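Local coordinates for protein hydrogenase (NiFe) small subunit HydA (Allochromatium vinosum, PDB 3MYR) that probably oxidises molecular hydrogen together with its large-subunit partner, its iron-sulfur clusters carrying the electrons to an acceptor, at residues I7-Q12 and L39-T44; T18-R23 and P149-I154. One frame throughout, in Å; residues are numbered along the deposited sequence.

Contact 1: I7-Q12 and L39-T44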
ATOM      1  N   ILE A   7      -3.851  19.787   8.506  1.00 20.34           N
ATOM      2  CA  ILE A   7      -2.872  18.901   9.058  1.00 18.34           C
ATOM      3  C   ILE A   7      -3.450  17.476   9.027  1.00 22.30           C
ATOM      4  O   ILE A   7      -4.555  17.242   9.563  1.00 21.35           O
ATOM      5  CB  ILE A   7      -2.555  19.245  10.500  1.00 19.92           C
ATOM      6  CG1 ILE A   7      -1.780  20.601  10.519  1.00 25.12           C
ATOM      7  CG2 ILE A   7      -1.546  18.152  11.087  1.00 15.51           C
ATOM      8  CD1 ILE A   7      -1.568  21.145  11.960  1.00 25.92           C
ATOM      9  N   TRP A   8      -2.726  16.559   8.369  1.00 21.85           N
ATOM     10  CA  TRP A   8      -3.172  15.190   8.171  1.00 21.25           C
ATOM     11  C   TRP A   8      -2.397  14.307   9.154  1.00 21.50           C
ATOM     12  O   TRP A   8      -1.153  14.197   9.046  1.00 22.44           O
ATOM     13  CB  TRP A   8      -2.937  14.747   6.717  1.00 19.25           C
ATOM     14  CG  TRP A   8      -3.606  13.424   6.448  1.00 22.00           C
ATOM     15  CD1 TRP A   8      -3.226  12.186   6.951  1.00 25.85           C
ATOM     16  CD2 TRP A   8      -4.752  13.178   5.621  1.00 24.42           C
ATOM     17  NE1 TRP A   8      -4.022  11.196   6.418  1.00 24.98           N
ATOM     18  CE2 TRP A   8      -4.981  11.780   5.627  1.00 22.72           C
ATOM     19  CE3 TRP A   8      -5.572  13.999   4.799  1.00 23.49           C
ATOM     20  CZ2 TRP A   8      -5.991  11.184   4.855  1.00 20.91           C
ATOM     21  CZ3 TRP A   8      -6.614  13.413   4.125  1.00 20.99           C
ATOM     22  CH2 TRP A   8      -6.793  12.004   4.134  1.00 23.83           C
ATOM     23  N   LEU A   9      -3.089  13.718  10.139  1.00 19.47           N
ATOM     24  CA  LEU A   9      -2.403  12.818  11.105  1.00 19.36           C
ATOM     25  C   LEU A   9      -2.674  11.402  10.708  1.00 20.24           C
ATOM     26  O   LEU A   9      -3.861  11.013  10.498  1.00 20.87           O
ATOM     27  CB  LEU A   9      -2.937  13.045  12.532  1.00 19.51           C
ATOM     28  CG  LEU A   9      -2.814  14.494  13.074  1.00 22.23           C
ATOM     29  CD1 LEU A   9      -3.467  14.643  14.459  1.00 18.38           C
ATOM     30  CD2 LEU A   9      -1.322  14.780  13.088  1.00 19.49           C
ATOM     31  N   SER A  10      -1.626  10.588  10.625  1.00 20.02           N
ATOM     32  CA  SER A  10      -1.778   9.163  10.243  1.00 21.73           C
ATOM     33  C   SER A  10      -1.411   8.300  11.442  1.00 20.62           C
ATOM     34  O   SER A  10      -0.271   8.364  11.906  1.00 20.60           O
ATOM     35  CB  SER A  10      -0.803   8.854   9.072  1.00 22.08           C
ATOM     36  OG  SER A  10      -1.167   9.662   7.984  1.00 30.16           O
ATOM     37  N   PHE A  11      -2.336   7.512  11.974  1.00 17.25           N
ATOM     38  CA  PHE A  11      -2.011   6.802  13.238  1.00 19.05           C
ATOM     39  C   PHE A  11      -2.006   5.269  12.998  1.00 19.17           C
ATOM     40  O   PHE A  11      -1.186   4.781  12.176  1.00 21.46           O
ATOM     41  CB  PHE A  11      -3.030   7.272  14.308  1.00 18.92           C
ATOM     42  CG  PHE A  11      -2.821   8.733  14.754  1.00 20.50           C
ATOM     43  CD1 PHE A  11      -1.537   9.225  14.997  1.00 25.98           C
ATOM     44  CD2 PHE A  11      -3.901   9.571  15.007  1.00 22.52           C
ATOM     45  CE1 PHE A  11      -1.324  10.509  15.545  1.00 21.31           C
ATOM     46  CE2 PHE A  11      -3.707  10.879  15.508  1.00 24.61           C
ATOM     47  CZ  PHE A  11      -2.416  11.352  15.775  1.00 21.15           C
ATOM     48  N   GLN A  12      -3.017   4.529  13.470  1.00 17.71           N
ATOM     49  CA  GLN A  12      -3.017   3.078  13.155  1.00 17.58           C
ATOM     50  C   GLN A  12      -3.813   2.859  11.872  1.00 20.19           C
ATOM     51  O   GLN A  12      -4.970   2.335  11.892  1.00 17.68           O
ATOM     52  CB  GLN A  12      -3.627   2.247  14.288  1.00 18.35           C
ATOM     53  CG  GLN A  12      -2.853   2.361  15.623  1.00 18.91           C
ATOM     54  CD  GLN A  12      -3.583   1.523  16.646  1.00 23.53           C
ATOM     55  OE1 GLN A  12      -4.675   1.890  17.062  1.00 18.67           O
ATOM     56  NE2 GLN A  12      -2.983   0.388  17.069  1.00 19.18           N
ATOM     57  N   LEU A  39      -1.925  22.091   2.536  1.00 21.78           N
ATOM     58  CA  LEU A  39      -1.763  20.803   3.218  1.00 21.12           C
ATOM     59  C   LEU A  39      -0.360  20.852   3.836  1.00 21.60           C
ATOM     60  O   LEU A  39       0.654  20.729   3.133  1.00 21.13           O
ATOM     61  CB  LEU A  39      -1.859  19.648   2.194  1.00 21.72           C
ATOM     62  CG  LEU A  39      -1.501  18.257   2.750  1.00 20.30           C
ATOM     63  CD1 LEU A  39      -2.526  17.870   3.902  1.00 20.02           C
ATOM     64  CD2 LEU A  39      -1.473  17.114   1.655  1.00 17.92           C
ATOM     65  N   ASP A  40      -0.281  21.078   5.148  1.00 22.34           N
ATOM     66  CA  ASP A  40       0.986  21.465   5.765  1.00 22.60           C
ATOM     67  C   ASP A  40       1.772  20.314   6.377  1.00 22.82           C
ATOM     68  O   ASP A  40       2.959  20.455   6.684  1.00 23.87           O
ATOM     69  CB  ASP A  40       0.717  22.517   6.811  1.00 19.22           C
ATOM     70  CG  ASP A  40       0.259  23.856   6.189  1.00 26.70           C
ATOM     71  OD1 ASP A  40      -0.479  24.620   6.864  1.00 28.95           O
ATOM     72  OD2 ASP A  40       0.629  24.172   5.018  1.00 28.25           O
ATOM     73  N   TYR A  41       1.120  19.160   6.493  1.00 21.94           N
ATOM     74  CA  TYR A  41       1.768  17.988   7.038  1.00 22.59           C
ATOM     75  C   TYR A  41       1.021  16.749   6.582  1.00 23.46           C
ATOM     76  O   TYR A  41      -0.218  16.677   6.701  1.00 24.04           O
ATOM     77  CB  TYR A  41       1.727  18.093   8.554  1.00 22.34           C
ATOM     78  CG  TYR A  41       2.393  16.985   9.305  1.00 24.52           C
ATOM     79  CD1 TYR A  41       3.790  16.999   9.568  1.00 21.82           C
ATOM     80  CD2 TYR A  41       1.641  15.908   9.776  1.00 25.04           C
ATOM     81  CE1 TYR A  41       4.357  16.015  10.308  1.00 24.90           C
ATOM     82  CE2 TYR A  41       2.216  14.902  10.574  1.00 26.72           C
ATOM     83  CZ  TYR A  41       3.553  14.964  10.838  1.00 28.78           C
ATOM     84  OH  TYR A  41       4.094  13.950  11.605  1.00 27.00           O
ATOM     85  N   HIS A  42       1.754  15.796   6.034  1.00 22.32           N
ATOM     86  CA  HIS A  42       1.167  14.567   5.511  1.00 22.33           C
ATOM     87  C   HIS A  42       2.325  13.643   5.220  1.00 23.35           C
ATOM     88  O   HIS A  42       3.113  13.933   4.335  1.00 22.95           O
ATOM     89  CB  HIS A  42       0.382  14.744   4.240  1.00 20.21           C
ATOM     90  CG  HIS A  42      -0.419  13.516   3.904  1.00 27.33           C
ATOM     91  ND1 HIS A  42       0.127  12.240   3.968  1.00 26.83           N
ATOM     92  CD2 HIS A  42      -1.754  13.347   3.705  1.00 24.48           C
ATOM     93  CE1 HIS A  42      -0.837  11.348   3.771  1.00 32.00           C
ATOM     94  NE2 HIS A  42      -1.987  11.994   3.621  1.00 27.44           N
ATOM     95  N   HIS A  43       2.478  12.627   6.050  1.00 23.99           N
ATOM     96  CA  HIS A  43       3.616  11.670   6.031  1.00 28.90           C
ATOM     97  C   HIS A  43       3.857  11.051   4.697  1.00 28.18           C
ATOM     98  O   HIS A  43       5.006  10.769   4.359  1.00 28.33           O
ATOM     99  CB  HIS A  43       3.400  10.456   6.968  1.00 28.48           C
ATOM    100  CG  HIS A  43       3.711  10.721   8.405  1.00 35.54           C
ATOM    101  ND1 HIS A  43       3.756   9.711   9.352  1.00 42.07           N
ATOM    102  CD2 HIS A  43       3.950  11.882   9.077  1.00 37.98           C
ATOM    103  CE1 HIS A  43       4.006  10.233  10.547  1.00 37.78           C
ATOM    104  NE2 HIS A  43       4.119  11.550  10.407  1.00 41.74           N
ATOM    105  N   THR A  44       2.789  10.758   3.974  1.00 26.71           N
ATOM    106  CA  THR A  44       2.945  10.033   2.715  1.00 26.23           C
ATOM    107  C   THR A  44       3.667  10.860   1.663  1.00 25.26           C
ATOM    108  O   THR A  44       4.335  10.304   0.786  1.00 22.08           O
ATOM    109  CB  THR A  44       1.585   9.516   2.168  1.00 27.05           C
ATOM    110  OG1 THR A  44       0.943   8.761   3.192  1.00 26.52           O
ATOM    111  CG2 THR A  44       1.798   8.590   0.953  1.00 29.16           C
TER
HETATM  112  O   HOH W   1       0.451  12.170   8.214  1.00 24.47           O
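In the flavodoxin-like domain of the small subunit, the parallel pairing of strand 5-10 with strand 38-41 brings Trp8 against Tyr41 and His42 just where the strands part. Strand segments 7-10 and 39-41 diverge by 42°, and a backbone bond still spans them, from Trp8 N to Tyr41 O (3.0 Å). The Trp8 and His42 side chains run side by side in the same direction, each with CG anti to its backbone N, and the imidazole stacks face to face on the five-membered ring of the Trp8 indole, centroids 4.0 Å apart and planes inclined by 30°. His42 CD2 comes within 3.3 Å of Trp8 CG, while NE2 sits above the indole, shifted toward the rim. Both imidazole nitrogens are tied, which fixes the ring's rotation: ND1 accepts from Thr44 N in the ring plane, and NE2 is hydrogen-bonded to Thr18 OG1 of helix 16-23. The Tyr41 ring passes obliquely by Ile7 CG2, and its hydroxyl, reached by His43 NE2, is also hydrogen-bonded to Glu54 OE1. Where the strands separate, a water donates to Trp8 O (2.7 Å), accepts from His43 N and hydrogen-bonds to Ser10 OG at 3.0 Å.

Contact 2: T18-R23 and P149-I154; sequences TESLTR and PIPMVI
Ser20 lies against the Pro151 ring, its OG 3.4 Å from Pro151 CG, and the same oxygen donates a hydrogen bond to Pro149 O. That bond is 2.7 Å long and runs nearly along the carbonyl direction, with a C=O...O angle of 163°. It depends on OG standing anti to the backbone N (chi1 -178°), which carries the hydroxyl off helix 16-23 toward the loop that leads into helix 151-164. On the other helix, Ile154 CD1 approaches to 3.6 Å from Ser20 OG, so the buried hydroxyl has an apolar methyl and a proline ring beside its polar partner. The side of helix 16-23 meets the N-terminal end of helix 151-164 here, in the part of the flavodoxin-like domain that holds the proximal [4Fe-4S] cluster. Of the cluster ligands, Cys14 lies just before helix 16-23 and Cys17 in its first turn, whereas Cys147 comes shortly before helix 151-164. Ile150 is the N-cap residue of that second helix, its carbonyl accepting from both Val153 N and Ile154 N, and its side chain packs on Trp233 of the [3Fe-4S] site. Further along, Arg23 CB rests on Pro151 CG at 3.5 Å, and Leu21 CD1 meets Ile154 CG2 at 4.2 Å, the two side chains crossing at about a right angle. A bend at chi2 (-62°) turns Arg23 CD aside. Arg23 NH1 forms a salt bridge in the guanidinium plane with Glu19 OE2 (2.7 Å), and Gln198 of the large subunit adds a weak bond to NH1.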
ATOM      1  N   THR A  18      -5.656   7.618   2.579  1.00 17.41           N
ATOM      2  CA  THR A  18      -4.903   8.559   1.762  1.00 18.94           C
ATOM      3  C   THR A  18      -4.914   8.165   0.273  1.00 17.64           C
ATOM      4  O   THR A  18      -5.069   9.013  -0.598  1.00 18.90           O
ATOM      5  CB  THR A  18      -3.391   8.643   2.295  1.00 20.01           C
ATOM      6  OG1 THR A  18      -3.437   9.439   3.485  1.00 19.84           O
ATOM      7  CG2 THR A  18      -2.474   9.297   1.220  1.00 17.66           C
ATOM      8  N   GLU A  19      -4.801   6.853  -0.014  1.00 17.55           N
ATOM      9  CA  GLU A  19      -4.815   6.431  -1.412  1.00 17.28           C
ATOM     10  C   GLU A  19      -6.151   6.838  -1.975  1.00 18.75           C
ATOM     11  O   GLU A  19      -6.215   7.288  -3.093  1.00 19.97           O
ATOM     12  CB  GLU A  19      -4.624   4.906  -1.599  1.00 14.24           C
ATOM     13  CG  GLU A  19      -3.192   4.517  -1.257  1.00 16.80           C
ATOM     14  CD  GLU A  19      -2.201   4.744  -2.409  1.00 26.22           C
ATOM     15  OE1 GLU A  19      -1.014   4.456  -2.168  1.00 32.97           O
ATOM     16  OE2 GLU A  19      -2.549   5.108  -3.565  1.00 23.17           O
ATOM     17  N   SER A  20      -7.218   6.622  -1.208  1.00 17.70           N
ATOM     18  CA  SER A  20      -8.557   6.932  -1.706  1.00 17.74           C
ATOM     19  C   SER A  20      -8.610   8.435  -2.097  1.00 16.49           C
ATOM     20  O   SER A  20      -9.056   8.825  -3.188  1.00 18.28           O
ATOM     21  CB  SER A  20      -9.617   6.655  -0.624  1.00 14.12           C
ATOM     22  OG  SER A  20     -10.886   6.933  -1.162  1.00 19.29           O
ATOM     23  N   LEU A  21      -8.160   9.289  -1.191  1.00 16.48           N
ATOM     24  CA  LEU A  21      -8.092  10.738  -1.453  1.00 17.28           C
ATOM     25  C   LEU A  21      -7.387  11.043  -2.787  1.00 17.43           C
ATOM     26  O   LEU A  21      -7.815  11.919  -3.527  1.00 16.35           O
ATOM     27  CB  LEU A  21      -7.298  11.436  -0.321  1.00 16.37           C
ATOM     28  CG  LEU A  21      -6.961  12.935  -0.515  1.00 23.69           C
ATOM     29  CD1 LEU A  21      -8.187  13.850  -0.601  1.00 25.58           C
ATOM     30  CD2 LEU A  21      -5.955  13.418   0.593  1.00 26.91           C
ATOM     31  N   THR A  22      -6.270  10.360  -3.071  1.00 17.21           N
ATOM     32  CA  THR A  22      -5.564  10.587  -4.381  1.00 19.14           C
ATOM     33  C   THR A  22      -6.364  10.082  -5.569  1.00 18.89           C
ATOM     34  O   THR A  22      -6.119  10.511  -6.692  1.00 17.98           O
ATOM     35  CB  THR A  22      -4.150   9.893  -4.490  1.00 19.30           C
ATOM     36  OG1 THR A  22      -4.355   8.484  -4.681  1.00 16.20           O
ATOM     37  CG2 THR A  22      -3.299  10.129  -3.250  1.00 16.63           C
ATOM     38  N   ARG A  23      -7.362   9.221  -5.331  1.00 16.84           N
ATOM     39  CA  ARG A  23      -8.196   8.783  -6.472  1.00 15.20           C
ATOM     40  C   ARG A  23      -9.216   9.799  -6.964  1.00 16.83           C
ATOM     41  O   ARG A  23      -9.740   9.650  -8.087  1.00 16.87           O
ATOM     42  CB  ARG A  23      -8.945   7.450  -6.191  1.00 17.43           C
ATOM     43  CG  ARG A  23      -8.005   6.283  -5.793  1.00 16.95           C
ATOM     44  CD  ARG A  23      -6.971   5.879  -6.888  1.00 19.94           C
ATOM     45  NE  ARG A  23      -6.339   4.659  -6.351  1.00 16.93           N
ATOM     46  CZ  ARG A  23      -5.297   4.587  -5.552  1.00 17.82           C
ATOM     47  NH1 ARG A  23      -4.440   5.624  -5.393  1.00 19.24           N
ATOM     48  NH2 ARG A  23      -5.068   3.413  -4.951  1.00 17.18           N
ATOM     49  N   PRO A 149     -13.404   5.220   2.662  1.00 14.16           N
ATOM     50  CA  PRO A 149     -14.529   5.965   2.122  1.00 15.19           C
ATOM     51  C   PRO A 149     -14.289   6.141   0.616  1.00 13.91           C
ATOM     52  O   PRO A 149     -13.149   6.162   0.137  1.00 14.82           O
ATOM     53  CB  PRO A 149     -14.388   7.392   2.823  1.00 14.56           C
ATOM     54  CG  PRO A 149     -13.499   7.086   4.100  1.00 17.03           C
ATOM     55  CD  PRO A 149     -12.544   6.055   3.534  1.00 14.61           C
ATOM     56  N   ILE A 150     -15.364   6.395  -0.089  1.00 15.84           N
ATOM     57  CA  ILE A 150     -15.312   6.770  -1.515  1.00 14.19           C
ATOM     58  C   ILE A 150     -14.473   8.014  -1.786  1.00 16.68           C
ATOM     59  O   ILE A 150     -14.633   9.022  -1.136  1.00 17.21           O
ATOM     60  CB  ILE A 150     -16.714   6.975  -2.030  1.00 13.52           C
ATOM     61  CG1 ILE A 150     -17.506   5.629  -1.870  1.00 15.19           C
ATOM     62  CG2 ILE A 150     -16.703   7.304  -3.559  1.00 16.10           C
ATOM     63  CD1 ILE A 150     -19.120   5.865  -2.048  1.00 12.35           C
ATOM     64  N   PRO A 151     -13.664   7.990  -2.863  1.00 17.07           N
ATOM     65  CA  PRO A 151     -12.713   9.126  -2.998  1.00 16.99           C
ATOM     66  C   PRO A 151     -13.457  10.438  -3.068  1.00 20.19           C
ATOM     67  O   PRO A 151     -13.016  11.406  -2.411  1.00 18.06           O
ATOM     68  CB  PRO A 151     -12.059   8.859  -4.366  1.00 13.81           C
ATOM     69  CG  PRO A 151     -11.959   7.298  -4.384  1.00 13.10           C
ATOM     70  CD  PRO A 151     -13.269   6.817  -3.654  1.00 12.78           C
ATOM     71  N   MET A 152     -14.532  10.498  -3.895  1.00 17.14           N
ATOM     72  CA  MET A 152     -15.232  11.773  -4.045  1.00 17.69           C
ATOM     73  C   MET A 152     -16.177  12.093  -2.907  1.00 18.28           C
ATOM     74  O   MET A 152     -16.613  13.232  -2.797  1.00 18.10           O
ATOM     75  CB  MET A 152     -15.906  11.874  -5.398  1.00 17.23           C
ATOM     76  CG  MET A 152     -14.759  12.328  -6.365  1.00 20.94           C
ATOM     77  SD  MET A 152     -15.386  13.049  -7.814  1.00 31.16           S
ATOM     78  CE  MET A 152     -16.104  11.624  -8.662  1.00 29.79           C
ATOM     79  N   VAL A 153     -16.327  11.163  -1.942  1.00 16.77           N
ATOM     80  CA  VAL A 153     -16.935  11.544  -0.647  1.00 15.08           C
ATOM     81  C   VAL A 153     -15.937  12.300   0.188  1.00 16.30           C
ATOM     82  O   VAL A 153     -16.275  13.309   0.821  1.00 19.93           O
ATOM     83  CB  VAL A 153     -17.487  10.314   0.099  1.00 15.80           C
ATOM     84  CG1 VAL A 153     -17.830  10.663   1.560  1.00 14.90           C
ATOM     85  CG2 VAL A 153     -18.701   9.771  -0.661  1.00 12.92           C
ATOM     86  N   ILE A 154     -14.703  11.810   0.260  1.00 19.36           N
ATOM     87  CA  ILE A 154     -13.662  12.560   1.004  1.00 18.98           C
ATOM     88  C   ILE A 154     -13.515  13.988   0.463  1.00 19.67           C
ATOM     89  O   ILE A 154     -13.603  14.929   1.212  1.00 18.98           O
ATOM     90  CB  ILE A 154     -12.331  11.847   1.003  1.00 18.16           C
ATOM     91  CG1 ILE A 154     -12.537  10.416   1.513  1.00 18.17           C
ATOM     92  CG2 ILE A 154     -11.285  12.561   1.922  1.00 20.46           C
ATOM     93  CD1 ILE A 154     -11.286   9.530   1.285  1.00 19.42           C
TER

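Both contacts are buried, contact 2 lying nearer the centre of the chain, and they illustrate how one domain can join its elements by different chemistry. Contact 1 belongs to the sheet and combines a single backbone hydrogen bond, an aromatic stack and a water; contact 2 sets the side of one helix against the start of another through a serine hydroxyl, prolines and aliphatic methyls. Strand 5-10 and helix 16-23 are consecutive in the chain, and the two sites, about 15 Å apart between centres, touch directly: Trp8 CZ3 is 3.6 Å from Leu21 CD2. Trp8 and Pro149 both come near Cys17, approaching the proximal cluster from the sheet and from the loop before helix 151-164, and each contact borders the large subunit.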